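PDB 3NNB: alginate lyase from Bacteroides ovatus, which probably cleaves the polysaccharide alginate by beta-elimination. Local coordinates for residues M104-Y116 with S170-S184. Sequence-based numbering, arbitrary orientation. Where two conformers were deposited one is given.
Sequences MSKAVTTLGLAYY and SFTEMIDAMTLMENS. With NA (sodium ion), chain B.
Gly112 and Ala177 bring their CA atoms to 4.8 Å, and around this close approach the apolar centre assembles. With only hydrogen on Gly112, the selenomethionine Met181 can lay its bent chain across that backbone, CG 3.6 Å from Gly112 CA, and set CE beside Val108 CG1. On the same methyl Met174 enters as a knob among Met104, Ser105, Val108 and Thr109, its CG 3.6 Å from Val108 CG1. Farther along, Leu180 divides its branches: CD1 meets Leu113 CD2, while CD2 sits over the centre of the Tyr116 ring, a CH-pi contact 3.7 Å from the centroid. The segments belong to neighbouring helices, 98-118 and 171-180, of the helical toroid expected in the six-hairpin clan, crossing at 33°. With CG anti to the backbone N (chi1 171°), Tyr115 extends to the turn 181-184, where Ser184 CB lies over one ring face. In the Asn183 conformer described, Tyr115 OH donates to Asn183 OD1 at 3.1 Å from well above the carbonyl plane, a bond the second conformer leaves doubtful. A leucine here would probably take the aromatic face from Ser184 CB and, in that conformer, the hydroxyl donor from Asn183. Backbone oxygens of Glu182, Ser184 and Phe187, with three waters, bind the sodium ion. At the other end Ser105 OG and Ser170 OG share a 2.7 Å hydrogen bond, and a water links Ser105 OG, Thr109 OG1 and Ser170 O.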
# COMPACT_ATOMS: atom_id res chain seq x y z
N MSE A 104 7.98 2.00 -10.44
CA MSE A 104 9.19 2.27 -9.65
C MSE A 104 9.10 1.59 -8.29
O MSE A 104 10.00 0.85 -7.88
CB MSE A 104 9.39 3.79 -9.51
CG MSE A 104 10.66 4.24 -8.71
SE MSE A 104 10.48 4.07 -6.79
CE MSE A 104 8.96 5.24 -6.53
N SER A 105 7.99 1.82 -7.59
CA SER A 105 7.81 1.26 -6.26
C SER A 105 7.84 -0.27 -6.27
O SER A 105 8.48 -0.93 -5.42
CB SER A 105 6.48 1.79 -5.70
OG SER A 105 6.20 1.20 -4.46
N LYS A 106 7.14 -0.86 -7.22
CA LYS A 106 7.13 -2.31 -7.38
C LYS A 106 8.52 -2.84 -7.68
O LYS A 106 8.93 -3.87 -7.15
CB LYS A 106 6.15 -2.74 -8.45
CG LYS A 106 4.73 -2.55 -8.02
CD LYS A 106 3.77 -3.16 -9.06
CE LYS A 106 3.34 -2.19 -10.11
NZ LYS A 106 2.06 -2.65 -10.72
N ALA A 107 9.25 -2.14 -8.54
CA ALA A 107 10.61 -2.57 -8.92
C ALA A 107 11.57 -2.52 -7.74
O ALA A 107 12.36 -3.44 -7.53
CB ALA A 107 11.15 -1.70 -10.10
N VAL A 108 11.51 -1.47 -6.95
CA VAL A 108 12.41 -1.33 -5.81
C VAL A 108 12.09 -2.40 -4.79
O VAL A 108 13.01 -2.99 -4.19
CB VAL A 108 12.30 0.08 -5.20
CG1 VAL A 108 12.95 0.12 -3.83
CG2 VAL A 108 12.95 1.13 -6.20
N THR A 109 10.79 -2.67 -4.59
CA THR A 109 10.34 -3.72 -3.67
C THR A 109 10.83 -5.11 -4.14
O THR A 109 11.42 -5.87 -3.36
CB THR A 109 8.83 -3.64 -3.41
OG1 THR A 109 8.57 -2.42 -2.69
CG2 THR A 109 8.33 -4.82 -2.60
N THR A 110 10.60 -5.43 -5.41
CA THR A 110 11.07 -6.67 -6.01
C THR A 110 12.59 -6.83 -5.84
O THR A 110 13.09 -7.91 -5.44
CB THR A 110 10.71 -6.70 -7.52
OG1 THR A 110 9.28 -6.69 -7.66
CG2 THR A 110 11.30 -7.91 -8.23
N LEU A 111 13.33 -5.78 -6.19
CA LEU A 111 14.78 -5.81 -6.16
C LEU A 111 15.34 -5.92 -4.76
O LEU A 111 16.30 -6.64 -4.53
CB LEU A 111 15.40 -4.61 -6.90
CG LEU A 111 15.11 -4.69 -8.43
CD1 LEU A 111 15.24 -3.27 -9.07
CD2 LEU A 111 16.03 -5.76 -9.16
N GLY A 112 14.75 -5.21 -3.79
CA GLY A 112 15.21 -5.28 -2.44
C GLY A 112 14.97 -6.67 -1.86
O GLY A 112 15.84 -7.24 -1.20
N LEU A 113 13.79 -7.21 -2.10
CA LEU A 113 13.48 -8.58 -1.69
C LEU A 113 14.45 -9.58 -2.38
O LEU A 113 14.97 -10.49 -1.75
CB LEU A 113 12.04 -8.91 -2.03
CG LEU A 113 11.02 -8.33 -1.06
CD1 LEU A 113 9.61 -8.57 -1.65
CD2 LEU A 113 11.13 -8.89 0.36
N ALA A 114 14.67 -9.40 -3.67
CA ALA A 114 15.62 -10.26 -4.39
C ALA A 114 17.02 -10.17 -3.80
O ALA A 114 17.69 -11.22 -3.62
CB ALA A 114 15.64 -9.92 -5.91
N TYR A 115 17.50 -8.94 -3.50
CA TYR A 115 18.78 -8.82 -2.83
C TYR A 115 18.78 -9.56 -1.44
O TYR A 115 19.72 -10.29 -1.09
CB TYR A 115 19.17 -7.35 -2.63
CG TYR A 115 20.38 -7.23 -1.75
CD1 TYR A 115 21.65 -7.50 -2.26
CD2 TYR A 115 20.26 -6.93 -0.41
CE1 TYR A 115 22.77 -7.49 -1.42
CE2 TYR A 115 21.38 -6.89 0.41
CZ TYR A 115 22.61 -7.18 -0.09
OH TYR A 115 23.70 -7.11 0.74
N TYR A 116 17.72 -9.39 -0.67
CA TYR A 116 17.63 -10.01 0.65
C TYR A 116 17.74 -11.51 0.57
O TYR A 116 18.50 -12.13 1.34
CB TYR A 116 16.32 -9.61 1.32
CG TYR A 116 16.18 -10.12 2.73
CD1 TYR A 116 17.11 -9.75 3.70
CD2 TYR A 116 15.14 -10.95 3.09
CE1 TYR A 116 16.97 -10.24 5.02
CE2 TYR A 116 14.99 -11.43 4.41
CZ TYR A 116 15.91 -11.05 5.35
OH TYR A 116 15.78 -11.53 6.64
N SER A 170 1.95 2.25 -1.37
CA SER A 170 2.99 1.22 -1.52
C SER A 170 4.38 1.63 -0.98
O SER A 170 5.23 0.75 -0.77
CB SER A 170 3.12 0.75 -2.97
OG SER A 170 3.65 1.75 -3.79
N PHE A 171 4.60 2.92 -0.69
CA PHE A 171 5.85 3.32 -0.07
C PHE A 171 6.00 2.69 1.32
O PHE A 171 7.12 2.52 1.82
CB PHE A 171 5.95 4.84 0.02
CG PHE A 171 6.23 5.54 -1.27
CD1 PHE A 171 6.32 4.89 -2.51
CD2 PHE A 171 6.38 6.92 -1.25
CE1 PHE A 171 6.60 5.62 -3.68
CE2 PHE A 171 6.65 7.61 -2.41
CZ PHE A 171 6.76 6.96 -3.62
N THR A 172 4.89 2.32 1.94
CA THR A 172 4.94 1.64 3.25
C THR A 172 5.75 0.35 3.16
O THR A 172 6.63 0.08 3.99
CB THR A 172 3.55 1.39 3.84
OG1 THR A 172 2.78 0.56 2.96
CG2 THR A 172 2.86 2.75 4.19
N GLU A 173 5.49 -0.43 2.12
CA GLU A 173 6.20 -1.65 1.83
C GLU A 173 7.59 -1.40 1.24
O GLU A 173 8.56 -2.05 1.62
CB GLU A 173 5.36 -2.51 0.86
CG GLU A 173 5.98 -3.80 0.53
CD GLU A 173 5.05 -4.74 -0.28
OE1 GLU A 173 4.00 -4.26 -0.73
OE2 GLU A 173 5.47 -5.91 -0.48
N MSE A 174 7.69 -0.44 0.30
CA MSE A 174 8.98 -0.07 -0.27
C MSE A 174 10.04 0.25 0.79
O MSE A 174 11.19 -0.11 0.64
CB MSE A 174 8.80 1.12 -1.21
CG MSE A 174 10.00 1.34 -2.07
SE MSE A 174 9.94 2.98 -3.10
CE MSE A 174 10.22 4.16 -1.64
N ILE A 175 9.62 0.91 1.86
CA ILE A 175 10.54 1.28 2.93
C ILE A 175 11.13 0.01 3.54
O ILE A 175 12.34 -0.04 3.81
CB ILE A 175 9.86 2.15 3.99
CG1 ILE A 175 9.79 3.60 3.48
CG2 ILE A 175 10.60 2.01 5.36
CD1 ILE A 175 8.81 4.50 4.29
N ASP A 176 10.30 -1.01 3.76
CA ASP A 176 10.82 -2.29 4.28
C ASP A 176 11.83 -2.91 3.32
O ASP A 176 12.88 -3.45 3.76
CB ASP A 176 9.72 -3.29 4.60
CG ASP A 176 8.99 -2.97 5.89
OD1 ASP A 176 9.39 -2.04 6.63
OD2 ASP A 176 7.99 -3.66 6.13
N ALA A 177 11.57 -2.82 2.02
CA ALA A 177 12.52 -3.35 1.02
C ALA A 177 13.83 -2.57 1.07
O ALA A 177 14.90 -3.16 0.93
CB ALA A 177 11.89 -3.31 -0.38
N MSE A 178 13.77 -1.25 1.28
CA MSE A 178 15.00 -0.43 1.45
C MSE A 178 15.79 -0.86 2.70
O MSE A 178 17.01 -1.07 2.66
CB MSE A 178 14.72 1.06 1.47
CG MSE A 178 14.11 1.55 0.16
SE MSE A 178 14.12 3.47 -0.04
CE MSE A 178 12.95 3.88 1.42
N THR A 179 15.07 -1.07 3.79
CA THR A 179 15.68 -1.56 5.02
C THR A 179 16.44 -2.85 4.79
O THR A 179 17.58 -3.01 5.26
CB THR A 179 14.65 -1.67 6.18
OG1 THR A 179 14.09 -0.39 6.46
CG2 THR A 179 15.29 -2.25 7.45
N LEU A 180 15.80 -3.77 4.07
CA LEU A 180 16.36 -5.10 3.73
C LEU A 180 17.65 -5.03 2.89
O LEU A 180 18.46 -5.96 2.92
CB LEU A 180 15.29 -5.96 3.07
CG LEU A 180 14.12 -6.45 3.91
CD1 LEU A 180 13.13 -7.18 3.01
CD2 LEU A 180 14.59 -7.31 5.10
N MSE A 181 17.81 -3.94 2.16
CA MSE A 181 18.99 -3.64 1.33
C MSE A 181 20.08 -2.79 1.93
O MSE A 181 21.07 -2.52 1.25
CB MSE A 181 18.52 -2.86 0.07
CG MSE A 181 18.00 -3.65 -0.95
SE MSE A 181 17.75 -2.36 -2.42
CE MSE A 181 15.98 -1.60 -2.02
N GLU A 182 19.92 -2.33 3.16
CA GLU A 182 20.84 -1.37 3.75
C GLU A 182 22.28 -1.91 3.81
O GLU A 182 23.23 -1.13 3.68
CB GLU A 182 20.36 -0.92 5.15
CG GLU A 182 19.20 0.03 5.04
CD GLU A 182 18.80 0.65 6.37
OE1 GLU A 182 19.46 0.36 7.38
OE2 GLU A 182 17.81 1.41 6.36
N ASN A 183 22.44 -3.21 3.98
CA ASN A 183 23.80 -3.80 4.04
C ASN A 183 24.38 -4.11 2.65
O ASN A 183 25.48 -4.59 2.55
CB ASN A 183 23.91 -5.02 4.99
CG ASN A 183 23.11 -6.26 4.53
OD1 ASN A 183 22.44 -6.27 3.50
ND2 ASN A 183 23.16 -7.30 5.35
N SER A 184 23.63 -3.81 1.58
CA SER A 184 24.22 -3.89 0.24
C SER A 184 25.30 -2.83 0.07
O SER A 184 25.32 -1.78 0.77
CB SER A 184 23.13 -3.70 -0.83
OG SER A 184 22.67 -2.35 -0.92
NA NA B . 25.13 -0.30 2.48
O HOH W 1 6.19 -1.17 -2.95
O HOH W 2 27.03 0.80 1.38
O HOH W 3 26.74 -1.62 3.69
O HOH W 4 25.52 1.12 4.52